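Local coordinates for putative uncharacterized protein (Pseudomonas phage 201phi2-1, PDB 3R4V) that is of uncharacterised function but belongs to the phage tubulin-like proteins, with guanosine-5'-diphosphate bound in its fold, at residues A27-D32 and S44-L49; D82-C87 and A107-S112; Y88-G93 and S115-A120; H201-P206 and T244-K249. All blocks are in the same frame, centred on the assembly; numbering follows the deposited sequence.

Interaction 1: A27-D32 and S44-L49; sequences AVHCFD and SVNVTL
V28 meets V45 just ahead of the second strand, where CB of V28 lies 3.6 Å from CG1 of V45; two beta-branched side chains suit this buried start. The carbonyl oxygen of V28 is gripped twice by N46. Backbone N of N46 and its amide ND2 each donate to V28 O at 3.1 Å, from opposite faces of the carbonyl plane. Asparagine is short enough for this: chi1 of -60° sets CG beside the backbone N, and the short side chain carries ND2 to the same oxygen that the backbone N uses. H29 lies alongside that amide, their planes 18° apart, with ND2 over one ring face towards the rim, 3.5 Å from CE1. At C30 the parallel pattern is plain, since C30 N donates to N46 O at 2.8 Å and C30 O accepts from T48 N at 2.9 Å. Strands 28-32 and 46-49 thus run the same way at the edge of the tubulin-like alpha/beta sheet. The small C30 side chain packs beside V45 and V47, on the side covered by M15 and A18 of helix 11-18. A water donates to C30 O and also joins T48 OG1. On the other side F31 runs alongside T48, CD2 3.7 Å from its CB, and L74 touches both. D32 N bonds to T48 O at 3.3 Å; the D32 side chain comes within about 4 Å of both guanosine-5'-diphosphate and a magnesium ion.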
loop_
_atom_site.group_PDB
_atom_site.type_symbol
_atom_site.label_atom_id
_atom_site.label_comp_id
_atom_site.label_asym_id
_atom_site.label_seq_id
_atom_site.Cartn_x
_atom_site.Cartn_y
_atom_site.Cartn_z
ATOM N N ALA A 27 4.691 13.576 -11.632
ATOM C CA ALA A 27 3.714 13.252 -10.586
ATOM C C ALA A 27 4.164 12.094 -9.706
ATOM O O ALA A 27 3.623 11.888 -8.613
ATOM C CB ALA A 27 2.351 12.939 -11.199
ATOM N N VAL A 28 5.154 11.348 -10.186
ATOM C CA VAL A 28 5.660 10.164 -9.493
ATOM C C VAL A 28 6.896 10.478 -8.628
ATOM O O VAL A 28 7.869 11.084 -9.091
ATOM C CB VAL A 28 5.979 9.043 -10.512
ATOM C CG1 VAL A 28 6.581 7.852 -9.827
ATOM C CG2 VAL A 28 4.713 8.640 -11.281
ATOM N N HIS A 29 6.842 10.071 -7.364
ATOM C CA HIS A 29 7.928 10.299 -6.416
ATOM C C HIS A 29 8.325 8.988 -5.762
ATOM O O HIS A 29 7.499 8.343 -5.102
ATOM C CB HIS A 29 7.482 11.289 -5.341
ATOM C CG HIS A 29 7.114 12.634 -5.883
ATOM N ND1 HIS A 29 7.922 13.740 -5.735
ATOM C CD2 HIS A 29 6.032 13.047 -6.585
ATOM C CE1 HIS A 29 7.354 14.779 -6.325
ATOM N NE2 HIS A 29 6.205 14.386 -6.848
ATOM N N CYS A 30 9.587 8.594 -5.935
ATOM C CA CYS A 30 10.072 7.319 -5.405
ATOM C C CYS A 30 11.080 7.526 -4.288
ATOM O O CYS A 30 11.896 8.433 -4.353
ATOM C CB CYS A 30 10.736 6.498 -6.511
ATOM S SG CYS A 30 9.648 6.103 -7.880
ATOM N N PHE A 31 11.026 6.660 -3.282
ATOM C CA PHE A 31 11.946 6.723 -2.151
ATOM C C PHE A 31 12.472 5.335 -1.796
ATOM O O PHE A 31 11.728 4.354 -1.821
ATOM C CB PHE A 31 11.237 7.333 -0.932
ATOM C CG PHE A 31 10.658 8.687 -1.197
ATOM C CD1 PHE A 31 9.355 8.822 -1.643
ATOM C CD2 PHE A 31 11.433 9.826 -1.046
ATOM C CE1 PHE A 31 8.823 10.072 -1.916
ATOM C CE2 PHE A 31 10.913 11.078 -1.319
ATOM C CZ PHE A 31 9.601 11.202 -1.757
ATOM N N ASP A 32 13.755 5.261 -1.462
ATOM C CA ASP A 32 14.364 4.019 -1.006
ATOM C C ASP A 32 15.598 4.346 -0.180
ATOM O O ASP A 32 16.001 5.507 -0.072
ATOM C CB ASP A 32 14.741 3.116 -2.191
ATOM C CG ASP A 32 14.647 1.625 -1.859
ATOM O OD1 ASP A 32 14.655 0.807 -2.802
ATOM O OD2 ASP A 32 14.552 1.263 -0.663
ATOM N N SER A 44 12.835 9.228 -15.647
ATOM C CA SER A 44 11.619 9.951 -16.032
ATOM C C SER A 44 10.775 10.417 -14.841
ATOM O O SER A 44 9.785 11.136 -15.010
ATOM C CB SER A 44 10.758 9.083 -16.954
ATOM O OG SER A 44 11.438 8.782 -18.163
ATOM N N VAL A 45 11.151 9.995 -13.640
ATOM C CA VAL A 45 10.389 10.359 -12.448
ATOM C C VAL A 45 11.321 10.838 -11.331
ATOM O O VAL A 45 12.543 10.869 -11.496
ATOM C CB VAL A 45 9.525 9.186 -11.944
ATOM C CG1 VAL A 45 8.566 8.710 -13.044
ATOM C CG2 VAL A 45 10.396 8.043 -11.454
ATOM N N ASN A 46 10.741 11.220 -10.201
ATOM C CA ASN A 46 11.537 11.634 -9.055
ATOM C C ASN A 46 12.038 10.432 -8.267
ATOM O O ASN A 46 11.283 9.505 -7.983
ATOM C CB ASN A 46 10.736 12.577 -8.156
ATOM C CG ASN A 46 10.301 13.841 -8.879
ATOM O OD1 ASN A 46 11.105 14.740 -9.109
ATOM N ND2 ASN A 46 9.024 13.911 -9.241
ATOM N N VAL A 47 13.326 10.443 -7.933
ATOM C CA VAL A 47 13.891 9.398 -7.088
ATOM C C VAL A 47 14.751 10.021 -6.002
ATOM O O VAL A 47 15.666 10.793 -6.291
ATOM C CB VAL A 47 14.742 8.407 -7.899
ATOM C CG1 VAL A 47 15.353 7.369 -6.979
ATOM C CG2 VAL A 47 13.897 7.740 -8.973
ATOM N N THR A 48 14.449 9.685 -4.751
ATOM C CA THR A 48 15.222 10.194 -3.628
ATOM C C THR A 48 15.648 9.041 -2.728
ATOM O O THR A 48 14.815 8.263 -2.272
ATOM C CB THR A 48 14.415 11.216 -2.813
ATOM O OG1 THR A 48 13.918 12.243 -3.684
ATOM C CG2 THR A 48 15.281 11.839 -1.725
ATOM N N LEU A 49 16.954 8.929 -2.499
ATOM C CA LEU A 49 17.503 7.883 -1.637
ATOM C C LEU A 49 17.982 8.483 -0.319
ATOM O O LEU A 49 18.689 9.494 -0.320
ATOM C CB LEU A 49 18.670 7.168 -2.327
ATOM C CG LEU A 49 18.392 6.641 -3.738
ATOM C CD1 LEU A 49 19.646 6.005 -4.318
ATOM C CD2 LEU A 49 17.231 5.658 -3.742
HETATM O O HOH W 1 11.640 11.390 -5.026
#

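Interaction 2: D82-C87 and A107-S112; sequences DFYIVC and ADRKAS
Y84, the first residue of strand 84-89, and F83 just before it meet R109, A111 and S112 in the turn that follows helix 95-108, within a beta-alpha-beta unit. K110, with positive phi, ends the helix in a Schellman motif, and A111 and S112 lead on towards strand 113-119. One backbone bond joins the segments, Y84 N to S112 O at 3.0 Å. The same oxygen receives a CA-H...O contact from F83 and lies over one face of the F83 ring. A water accepts from S112 N and gives a weak bond to D82 O. Apolar contact falls to A111, whose small methyl can come close to the tyrosine ring, CB to Y84 CE2 being 3.4 Å. S112 CB rests near F83 CD1. The polar ends meet last. R109, extended from CG to NE, crosses Y84 at about a right angle, and its long chain suits a residue that must span from the helix end to the phenol. The guanidinium also bonds to I78 O, while Y84 OH is bonded to A81 N as well. R109 NH1 donates to Y84 OH at 3.1 Å, the oxygen only 2° out of the guanidinium plane.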
loop_
_atom_site.group_PDB
_atom_site.type_symbol
_atom_site.label_atom_id
_atom_site.label_comp_id
_atom_site.label_asym_id
_atom_site.label_seq_id
_atom_site.Cartn_x
_atom_site.Cartn_y
_atom_site.Cartn_z
ATOM N N ASP A 82 -4.065 17.472 -4.465
ATOM C CA ASP A 82 -5.454 17.216 -4.110
ATOM C C ASP A 82 -5.711 15.762 -3.711
ATOM O O ASP A 82 -6.707 15.460 -3.053
ATOM C CB ASP A 82 -6.382 17.608 -5.259
ATOM C CG ASP A 82 -6.476 19.116 -5.449
ATOM O OD1 ASP A 82 -6.302 19.849 -4.450
ATOM O OD2 ASP A 82 -6.722 19.562 -6.595
ATOM N N PHE A 83 -4.829 14.859 -4.129
ATOM C CA PHE A 83 -4.966 13.454 -3.780
ATOM C C PHE A 83 -3.598 12.802 -3.845
ATOM O O PHE A 83 -2.741 13.241 -4.607
ATOM C CB PHE A 83 -5.935 12.771 -4.763
ATOM C CG PHE A 83 -6.432 11.424 -4.306
ATOM C CD1 PHE A 83 -7.555 11.313 -3.493
ATOM C CD2 PHE A 83 -5.793 10.270 -4.705
ATOM C CE1 PHE A 83 -8.023 10.068 -3.085
ATOM C CE2 PHE A 83 -6.249 9.024 -4.299
ATOM C CZ PHE A 83 -7.372 8.918 -3.493
ATOM N N TYR A 84 -3.365 11.777 -3.026
ATOM C CA TYR A 84 -2.099 11.050 -3.104
ATOM C C TYR A 84 -2.335 9.555 -3.222
ATOM O O TYR A 84 -3.327 9.027 -2.738
ATOM C CB TYR A 84 -1.215 11.299 -1.870
ATOM C CG TYR A 84 -0.961 12.762 -1.537
ATOM C CD1 TYR A 84 0.271 13.364 -1.811
ATOM C CD2 TYR A 84 -1.946 13.535 -0.934
ATOM C CE1 TYR A 84 0.510 14.708 -1.489
ATOM C CE2 TYR A 84 -1.713 14.868 -0.610
ATOM C CZ TYR A 84 -0.491 15.446 -0.897
ATOM O OH TYR A 84 -0.280 16.763 -0.565
ATOM N N ILE A 85 -1.398 8.868 -3.845
ATOM C CA ILE A 85 -1.417 7.413 -3.857
ATOM C C ILE A 85 -0.072 6.955 -3.306
ATOM O O ILE A 85 0.971 7.431 -3.758
ATOM C CB ILE A 85 -1.608 6.891 -5.279
ATOM C CG1 ILE A 85 -2.939 7.408 -5.846
ATOM C CG2 ILE A 85 -1.523 5.357 -5.320
ATOM C CD1 ILE A 85 -3.134 7.161 -7.331
ATOM N N VAL A 86 -0.087 6.042 -2.337
ATOM C CA VAL A 86 1.155 5.530 -1.752
ATOM C C VAL A 86 1.286 4.027 -2.012
ATOM O O VAL A 86 0.307 3.305 -1.910
ATOM C CB VAL A 86 1.167 5.732 -0.251
ATOM C CG1 VAL A 86 2.577 5.467 0.292
ATOM C CG2 VAL A 86 0.707 7.135 0.096
ATOM N N CYS A 87 2.487 3.552 -2.327
ATOM C CA CYS A 87 2.640 2.159 -2.731
ATOM C C CYS A 87 3.944 1.542 -2.235
ATOM O O CYS A 87 5.021 2.083 -2.456
ATOM C CB CYS A 87 2.552 2.049 -4.266
ATOM S SG CYS A 87 2.907 0.395 -4.927
ATOM N N ALA A 107 -1.276 12.364 6.524
ATOM C CA ALA A 107 -2.385 12.571 7.451
ATOM C C ALA A 107 -2.272 13.951 8.126
ATOM O O ALA A 107 -3.268 14.649 8.280
ATOM C CB ALA A 107 -2.455 11.441 8.495
ATOM N N ASP A 108 -1.061 14.352 8.517
ATOM C CA ASP A 108 -0.874 15.670 9.128
ATOM C C ASP A 108 -1.232 16.810 8.159
ATOM O O ASP A 108 -1.647 17.882 8.597
ATOM C CB ASP A 108 0.553 15.853 9.671
ATOM C CG ASP A 108 0.837 15.011 10.918
ATOM O OD1 ASP A 108 -0.103 14.455 11.526
ATOM O OD2 ASP A 108 2.023 14.926 11.313
ATOM N N ARG A 109 -1.072 16.580 6.852
ATOM C CA ARG A 109 -1.485 17.555 5.831
ATOM C C ARG A 109 -3.004 17.597 5.669
ATOM O O ARG A 109 -3.521 18.385 4.887
ATOM C CB ARG A 109 -0.871 17.237 4.459
ATOM C CG ARG A 109 0.640 17.309 4.371
ATOM C CD ARG A 109 1.121 17.140 2.925
ATOM N NE ARG A 109 2.569 17.316 2.810
ATOM C CZ ARG A 109 3.246 17.291 1.664
ATOM N NH1 ARG A 109 2.612 17.111 0.516
ATOM N NH2 ARG A 109 4.562 17.464 1.668
ATOM N N LYS A 110 -3.711 16.731 6.392
ATOM C CA LYS A 110 -5.162 16.575 6.231
ATOM C C LYS A 110 -5.512 16.121 4.816
ATOM O O LYS A 110 -6.568 16.456 4.279
ATOM C CB LYS A 110 -5.897 17.871 6.592
ATOM C CG LYS A 110 -5.604 18.358 8.005
ATOM C CD LYS A 110 -5.700 17.205 8.999
ATOM C CE LYS A 110 -6.360 17.621 10.296
ATOM N NZ LYS A 110 -6.483 16.462 11.228
ATOM N N ALA A 111 -4.614 15.340 4.228
ATOM C CA ALA A 111 -4.761 14.865 2.853
ATOM C C ALA A 111 -5.761 13.724 2.624
ATOM O O ALA A 111 -6.099 12.945 3.535
ATOM C CB ALA A 111 -3.401 14.470 2.293
ATOM N N SER A 112 -6.228 13.647 1.380
ATOM C CA SER A 112 -7.008 12.523 0.884
ATOM C C SER A 112 -6.067 11.604 0.118
ATOM O O SER A 112 -5.371 12.042 -0.802
ATOM C CB SER A 112 -8.095 13.019 -0.076
ATOM O OG SER A 112 -8.999 13.901 0.564
HETATM O O HOH W 2 -5.157 15.729 -0.339
#

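Interaction 3: Y88-G93 and S115-A120; sequences YSLGGG and SFVVGA. With GDP (guanosine-5'-diphosphate), chain B.
The nucleotide end of the parallel pair formed by strands 84-89 and 113-119 brings Y88, S89 and L90 against V117 and V118. Y88 N donates to F116 O at 3.2 Å, V118 N to Y88 O, and L90 N to V118 O at 2.9 Å. With CG between backbone N and carbonyl carbon (chi1 54°), the Y88 side chain runs alongside V117, whose CG1 makes a CH-pi contact over the ring face, 3.9 Å from the centroid and displaced towards CZ. A buried phenol needs a polar partner, and a water links Y88 OH to S115 OG. V117 also carries L90, with CD2 of the leucine 3.7 Å from CB of the valine. Past L90 the chain enters the glycine-rich loop characteristic of tubulin-like proteins. S89 OG accepts from G91 N in an ST turn and donates to O4' of guanosine-5'-diphosphate at 3.1 Å. G92 N lies 3.5 Å from C5' of the nucleotide; a side chain here would run into O3A of the diphosphate, which is why glycine suits the place. G93 N donates to O3B at 2.8 Å, and S94 and G95 bind further along. Small A120 and branched V118 line the pocket, A120 CB near the ribose O2' and V118 CG1 3.7 Å from N2 of the guanine.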
loop_
_atom_site.group_PDB
_atom_site.type_symbol
_atom_site.label_atom_id
_atom_site.label_comp_id
_atom_site.label_asym_id
_atom_site.label_seq_id
_atom_site.Cartn_x
_atom_site.Cartn_y
_atom_site.Cartn_z
ATOM N N TYR A 88 3.839 0.405 -1.566
ATOM C CA TYR A 88 5.015 -0.262 -1.031
ATOM C C TYR A 88 4.670 -1.671 -0.570
ATOM O O TYR A 88 3.495 -2.015 -0.445
ATOM C CB TYR A 88 5.578 0.553 0.146
ATOM C CG TYR A 88 4.554 0.843 1.232
ATOM C CD1 TYR A 88 4.445 0.014 2.334
ATOM C CD2 TYR A 88 3.713 1.956 1.158
ATOM C CE1 TYR A 88 3.507 0.277 3.356
ATOM C CE2 TYR A 88 2.781 2.224 2.175
ATOM C CZ TYR A 88 2.693 1.378 3.257
ATOM O OH TYR A 88 1.771 1.625 4.259
ATOM N N SER A 89 5.697 -2.483 -0.316
ATOM C CA SER A 89 5.519 -3.794 0.283
ATOM C C SER A 89 5.425 -3.712 1.810
ATOM O O SER A 89 6.185 -2.978 2.445
ATOM C CB SER A 89 6.669 -4.733 -0.109
ATOM O OG SER A 89 6.462 -6.046 0.417
ATOM N N LEU A 90 4.509 -4.485 2.395
ATOM C CA LEU A 90 4.395 -4.582 3.843
ATOM C C LEU A 90 5.505 -5.430 4.440
ATOM O O LEU A 90 5.709 -5.407 5.654
ATOM C CB LEU A 90 3.070 -5.219 4.249
ATOM C CG LEU A 90 1.790 -4.562 3.769
ATOM C CD1 LEU A 90 0.624 -5.504 4.001
ATOM C CD2 LEU A 90 1.610 -3.240 4.519
ATOM N N GLY A 91 6.207 -6.192 3.601
ATOM C CA GLY A 91 7.046 -7.262 4.119
ATOM C C GLY A 91 8.552 -7.069 4.133
ATOM O O GLY A 91 9.271 -7.912 4.666
ATOM N N GLY A 92 9.036 -5.975 3.562
ATOM C CA GLY A 92 10.464 -5.684 3.571
ATOM C C GLY A 92 10.816 -4.755 4.724
ATOM O O GLY A 92 10.040 -4.613 5.672
ATOM N N GLY A 93 11.975 -4.112 4.631
ATOM C CA GLY A 93 12.484 -3.283 5.705
ATOM C C GLY A 93 12.395 -1.797 5.421
ATOM O O GLY A 93 12.270 -1.000 6.350
ATOM N N SER A 115 -3.627 3.800 -0.340
ATOM C CA SER A 115 -2.349 3.101 -0.502
ATOM C C SER A 115 -2.551 1.775 -1.200
ATOM O O SER A 115 -3.613 1.175 -1.105
ATOM C CB SER A 115 -1.727 2.831 0.870
ATOM O OG SER A 115 -1.523 4.051 1.568
ATOM N N PHE A 116 -1.515 1.315 -1.890
ATOM C CA PHE A 116 -1.503 -0.012 -2.468
ATOM C C PHE A 116 -0.361 -0.776 -1.799
ATOM O O PHE A 116 0.809 -0.402 -1.953
ATOM C CB PHE A 116 -1.282 0.075 -3.985
ATOM C CG PHE A 116 -2.506 0.541 -4.731
ATOM C CD1 PHE A 116 -3.400 -0.375 -5.254
ATOM C CD2 PHE A 116 -2.783 1.890 -4.843
ATOM C CE1 PHE A 116 -4.546 0.054 -5.901
ATOM C CE2 PHE A 116 -3.938 2.326 -5.493
ATOM C CZ PHE A 116 -4.803 1.414 -6.021
ATOM N N VAL A 117 -0.692 -1.813 -1.031
ATOM C CA VAL A 117 0.330 -2.474 -0.215
ATOM C C VAL A 117 0.363 -3.959 -0.535
ATOM O O VAL A 117 -0.675 -4.567 -0.822
ATOM C CB VAL A 117 0.107 -2.244 1.297
ATOM C CG1 VAL A 117 0.257 -0.748 1.639
ATOM C CG2 VAL A 117 -1.240 -2.796 1.748
ATOM N N VAL A 118 1.563 -4.537 -0.519
ATOM C CA VAL A 118 1.727 -5.936 -0.909
ATOM C C VAL A 118 1.970 -6.810 0.323
ATOM O O VAL A 118 2.822 -6.500 1.162
ATOM C CB VAL A 118 2.904 -6.092 -1.897
ATOM C CG1 VAL A 118 3.276 -7.558 -2.089
ATOM C CG2 VAL A 118 2.563 -5.464 -3.230
ATOM N N GLY A 119 1.232 -7.907 0.422
ATOM C CA GLY A 119 1.457 -8.896 1.464
ATOM C C GLY A 119 2.510 -9.900 1.012
ATOM O O GLY A 119 2.226 -10.808 0.219
ATOM N N ALA A 120 3.726 -9.745 1.524
ATOM C CA ALA A 120 4.844 -10.595 1.111
ATOM C C ALA A 120 4.808 -11.903 1.887
ATOM O O ALA A 120 4.514 -11.913 3.084
ATOM C CB ALA A 120 6.170 -9.877 1.357
HETATM P PB GDP B . 12.214 -3.215 0.803
HETATM O O1B GDP B . 13.074 -2.599 -0.276
HETATM O O2B GDP B . 11.023 -2.320 1.023
HETATM O O3B GDP B . 13.024 -3.400 2.080
HETATM O O3A GDP B . 11.749 -4.677 0.353
HETATM P PA GDP B . 11.135 -5.089 -1.076
HETATM O O1A GDP B . 12.148 -4.996 -2.206
HETATM O O2A GDP B . 9.892 -4.299 -1.371
HETATM O "O5'" GDP B . 10.812 -6.608 -0.793
HETATM C "C5'" GDP B . 9.975 -7.013 0.304
HETATM C "C4'" GDP B . 9.293 -8.339 -0.012
HETATM O "O4'" GDP B . 8.295 -8.135 -1.022
HETATM C "C3'" GDP B . 10.237 -9.380 -0.591
HETATM O "O3'" GDP B . 10.772 -10.199 0.444
HETATM C "C2'" GDP B . 9.339 -10.186 -1.505
HETATM O "O2'" GDP B . 8.614 -11.160 -0.756
HETATM C "C1'" GDP B . 8.309 -9.193 -1.993
HETATM N N9 GDP B . 8.696 -8.529 -3.256
HETATM C C8 GDP B . 9.928 -8.106 -3.628
HETATM N N7 GDP B . 9.883 -7.494 -4.839
HETATM C C5 GDP B . 8.595 -7.495 -5.249
HETATM C C6 GDP B . 7.839 -7.002 -6.422
HETATM O O6 GDP B . 8.422 -6.415 -7.356
HETATM N N1 GDP B . 6.509 -7.211 -6.448
HETATM C C2 GDP B . 5.858 -7.844 -5.445
HETATM N N2 GDP B . 4.513 -8.022 -5.515
HETATM N N3 GDP B . 6.489 -8.314 -4.344
HETATM C C4 GDP B . 7.825 -8.166 -4.197
HETATM O O HOH W 3 0.106 3.749 3.647
#

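Interaction 4: H201-P206 and T244-K249; sequences HNYLIP and TPIYRK
H201 ND1 and Y203 OH share a hydrogen bond of 3.0 Å, in which either could be the donor, and I246 CG2 sits against both residues. The methyl carbon makes a CH-pi contact over one face of the H201 ring, 3.6 Å from its centroid and displaced towards the rim. It lies 3.5 Å from CE1. Y203 reaches I246 tip to tip, with OH 3.2 Å from CG2, the methyl being near the plane of the phenol ring. Isoleucine suits the spot because its beta branch gives a methyl to the two polar aromatics. L204 CD1 touches the same CG2 more loosely, at 4.5 Å, and its leucine side chain also meets F197 and I227. Next along the chain, Y247 CB comes only loosely near H201 NE2, and K249 NZ, salt-bridged to D190, donates to Y247 OH at 3.2 Å. The backbone of the first segment is folded by L204 N, which bonds to H201 O at 3.1 Å. That bond closes a type I beta turn from H201 to L204, a surface loop whose side chains here lean on I246, just before edge strand 247-252 in the C-terminal domain of this phage tubulin-like protein.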
loop_
_atom_site.group_PDB
_atom_site.type_symbol
_atom_site.label_atom_id
_atom_site.label_comp_id
_atom_site.label_asym_id
_atom_site.label_seq_id
_atom_site.Cartn_x
_atom_site.Cartn_y
_atom_site.Cartn_z
ATOM N N HIS A 201 -18.724 11.777 9.268
ATOM C CA HIS A 201 -19.409 10.701 9.981
ATOM C C HIS A 201 -18.621 10.371 11.237
ATOM O O HIS A 201 -17.916 9.362 11.304
ATOM C CB HIS A 201 -19.587 9.475 9.082
ATOM C CG HIS A 201 -20.442 9.736 7.880
ATOM N ND1 HIS A 201 -21.820 9.664 7.916
ATOM C CD2 HIS A 201 -20.118 10.089 6.614
ATOM C CE1 HIS A 201 -22.306 9.953 6.722
ATOM N NE2 HIS A 201 -21.295 10.215 5.913
ATOM N N ASN A 202 -18.761 11.244 12.228
ATOM C CA ASN A 202 -17.980 11.204 13.460
ATOM C C ASN A 202 -18.259 10.003 14.357
ATOM O O ASN A 202 -17.491 9.719 15.274
ATOM C CB ASN A 202 -18.219 12.489 14.254
ATOM C CG ASN A 202 -19.691 12.803 14.416
ATOM O OD1 ASN A 202 -20.352 12.290 15.320
ATOM N ND2 ASN A 202 -20.218 13.647 13.534
ATOM N N TYR A 203 -19.360 9.306 14.101
ATOM C CA TYR A 203 -19.727 8.142 14.905
ATOM C C TYR A 203 -18.978 6.884 14.420
ATOM O O TYR A 203 -19.032 5.833 15.066
ATOM C CB TYR A 203 -21.235 7.911 14.846
ATOM C CG TYR A 203 -21.700 7.765 13.432
ATOM C CD1 TYR A 203 -21.795 6.511 12.842
ATOM C CD2 TYR A 203 -21.995 8.886 12.662
ATOM C CE1 TYR A 203 -22.188 6.370 11.527
ATOM C CE2 TYR A 203 -22.396 8.758 11.349
ATOM C CZ TYR A 203 -22.480 7.497 10.788
ATOM O OH TYR A 203 -22.869 7.351 9.488
ATOM N N LEU A 204 -18.287 6.993 13.283
ATOM C CA LEU A 204 -17.489 5.885 12.758
ATOM C C LEU A 204 -16.069 5.893 13.330
ATOM O O LEU A 204 -15.560 6.930 13.744
ATOM C CB LEU A 204 -17.450 5.917 11.225
ATOM C CG LEU A 204 -18.800 5.659 10.543
ATOM C CD1 LEU A 204 -18.698 5.821 9.034
ATOM C CD2 LEU A 204 -19.338 4.273 10.899
ATOM N N ILE A 205 -15.446 4.723 13.344
ATOM C CA ILE A 205 -14.139 4.532 13.956
ATOM C C ILE A 205 -13.076 4.559 12.869
ATOM O O ILE A 205 -13.158 3.776 11.937
ATOM C CB ILE A 205 -14.079 3.145 14.617
ATOM C CG1 ILE A 205 -15.181 3.009 15.676
ATOM C CG2 ILE A 205 -12.687 2.877 15.190
ATOM C CD1 ILE A 205 -15.341 1.604 16.216
ATOM N N PRO A 206 -12.067 5.442 12.994
ATOM C CA PRO A 206 -10.971 5.416 12.022
ATOM C C PRO A 206 -10.072 4.209 12.265
ATOM O O PRO A 206 -9.686 3.940 13.405
ATOM C CB PRO A 206 -10.211 6.706 12.321
ATOM C CG PRO A 206 -10.456 6.957 13.765
ATOM C CD PRO A 206 -11.853 6.458 14.043
ATOM N N THR A 244 -25.445 -0.923 0.473
ATOM C CA THR A 244 -25.848 -0.249 1.707
ATOM C C THR A 244 -24.738 0.601 2.357
ATOM O O THR A 244 -24.628 0.653 3.583
ATOM C CB THR A 244 -26.323 -1.278 2.754
ATOM O OG1 THR A 244 -25.454 -2.418 2.725
ATOM C CG2 THR A 244 -27.740 -1.729 2.459
ATOM N N PRO A 245 -23.909 1.273 1.546
ATOM C CA PRO A 245 -22.859 2.070 2.186
ATOM C C PRO A 245 -23.440 3.267 2.927
ATOM O O PRO A 245 -24.567 3.686 2.653
ATOM C CB PRO A 245 -22.032 2.560 1.001
ATOM C CG PRO A 245 -23.002 2.620 -0.119
ATOM C CD PRO A 245 -23.927 1.459 0.085
ATOM N N ILE A 246 -22.664 3.794 3.867
ATOM C CA ILE A 246 -23.012 4.989 4.610
ATOM C C ILE A 246 -22.850 6.224 3.741
ATOM O O ILE A 246 -23.594 7.195 3.876
ATOM C CB ILE A 246 -22.107 5.148 5.842
ATOM C CG1 ILE A 246 -22.341 4.004 6.827
ATOM C CG2 ILE A 246 -22.327 6.507 6.497
ATOM C CD1 ILE A 246 -23.794 3.830 7.204
ATOM N N TYR A 247 -21.861 6.191 2.855
ATOM C CA TYR A 247 -21.598 7.316 1.969
ATOM C C TYR A 247 -21.532 6.785 0.548
ATOM O O TYR A 247 -20.923 5.756 0.300
ATOM C CB TYR A 247 -20.278 8.000 2.353
ATOM C CG TYR A 247 -19.845 9.099 1.399
ATOM C CD1 TYR A 247 -20.169 10.432 1.645
ATOM C CD2 TYR A 247 -19.101 8.804 0.264
ATOM C CE1 TYR A 247 -19.772 11.436 0.781
ATOM C CE2 TYR A 247 -18.702 9.802 -0.612
ATOM C CZ TYR A 247 -19.035 11.115 -0.345
ATOM O OH TYR A 247 -18.637 12.109 -1.208
ATOM N N ARG A 248 -22.173 7.482 -0.383
ATOM C CA ARG A 248 -22.237 7.049 -1.774
ATOM C C ARG A 248 -22.174 8.262 -2.701
ATOM O O ARG A 248 -22.883 9.240 -2.460
ATOM C CB ARG A 248 -23.556 6.298 -1.988
ATOM C CG ARG A 248 -24.023 6.192 -3.426
ATOM C CD ARG A 248 -25.549 6.078 -3.508
ATOM N NE ARG A 248 -26.096 5.043 -2.633
ATOM C CZ ARG A 248 -26.116 3.746 -2.930
ATOM N NH1 ARG A 248 -25.610 3.323 -4.080
ATOM N NH2 ARG A 248 -26.637 2.873 -2.078
ATOM N N LYS A 249 -21.358 8.192 -3.751
ATOM C CA LYS A 249 -21.300 9.248 -4.768
ATOM C C LYS A 249 -21.088 8.659 -6.155
ATOM O O LYS A 249 -20.483 7.601 -6.308
ATOM C CB LYS A 249 -20.178 10.251 -4.478
ATOM C CG LYS A 249 -20.575 11.391 -3.570
ATOM C CD LYS A 249 -21.419 12.423 -4.298
ATOM C CE LYS A 249 -22.152 13.308 -3.299
ATOM N NZ LYS A 249 -21.266 13.710 -2.164
#

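In the fold
All four contacts reach one mixed sheet, whose outermost strands in the chain, 46-49 and 247-252, belong to interactions 1 and 4. The centres of these two lie about 34 Å apart, on opposite sides of the chain's centre. Interaction 1 closes before the others open. Interactions 2 and 3 interleave along the chain and share strand 84-89: one lies at its start, the other at its nucleotide end. Their centres are about 18 Å apart, yet they touch, V86 O lying 2.7 Å from F116 N in a probable hydrogen bond. Interaction 3 binds the guanosine-5'-diphosphate directly and interaction 1 reaches it through D32, so the nucleotide sits where the parallel strands end, while interaction 4 lies away from it in the C-terminal domain.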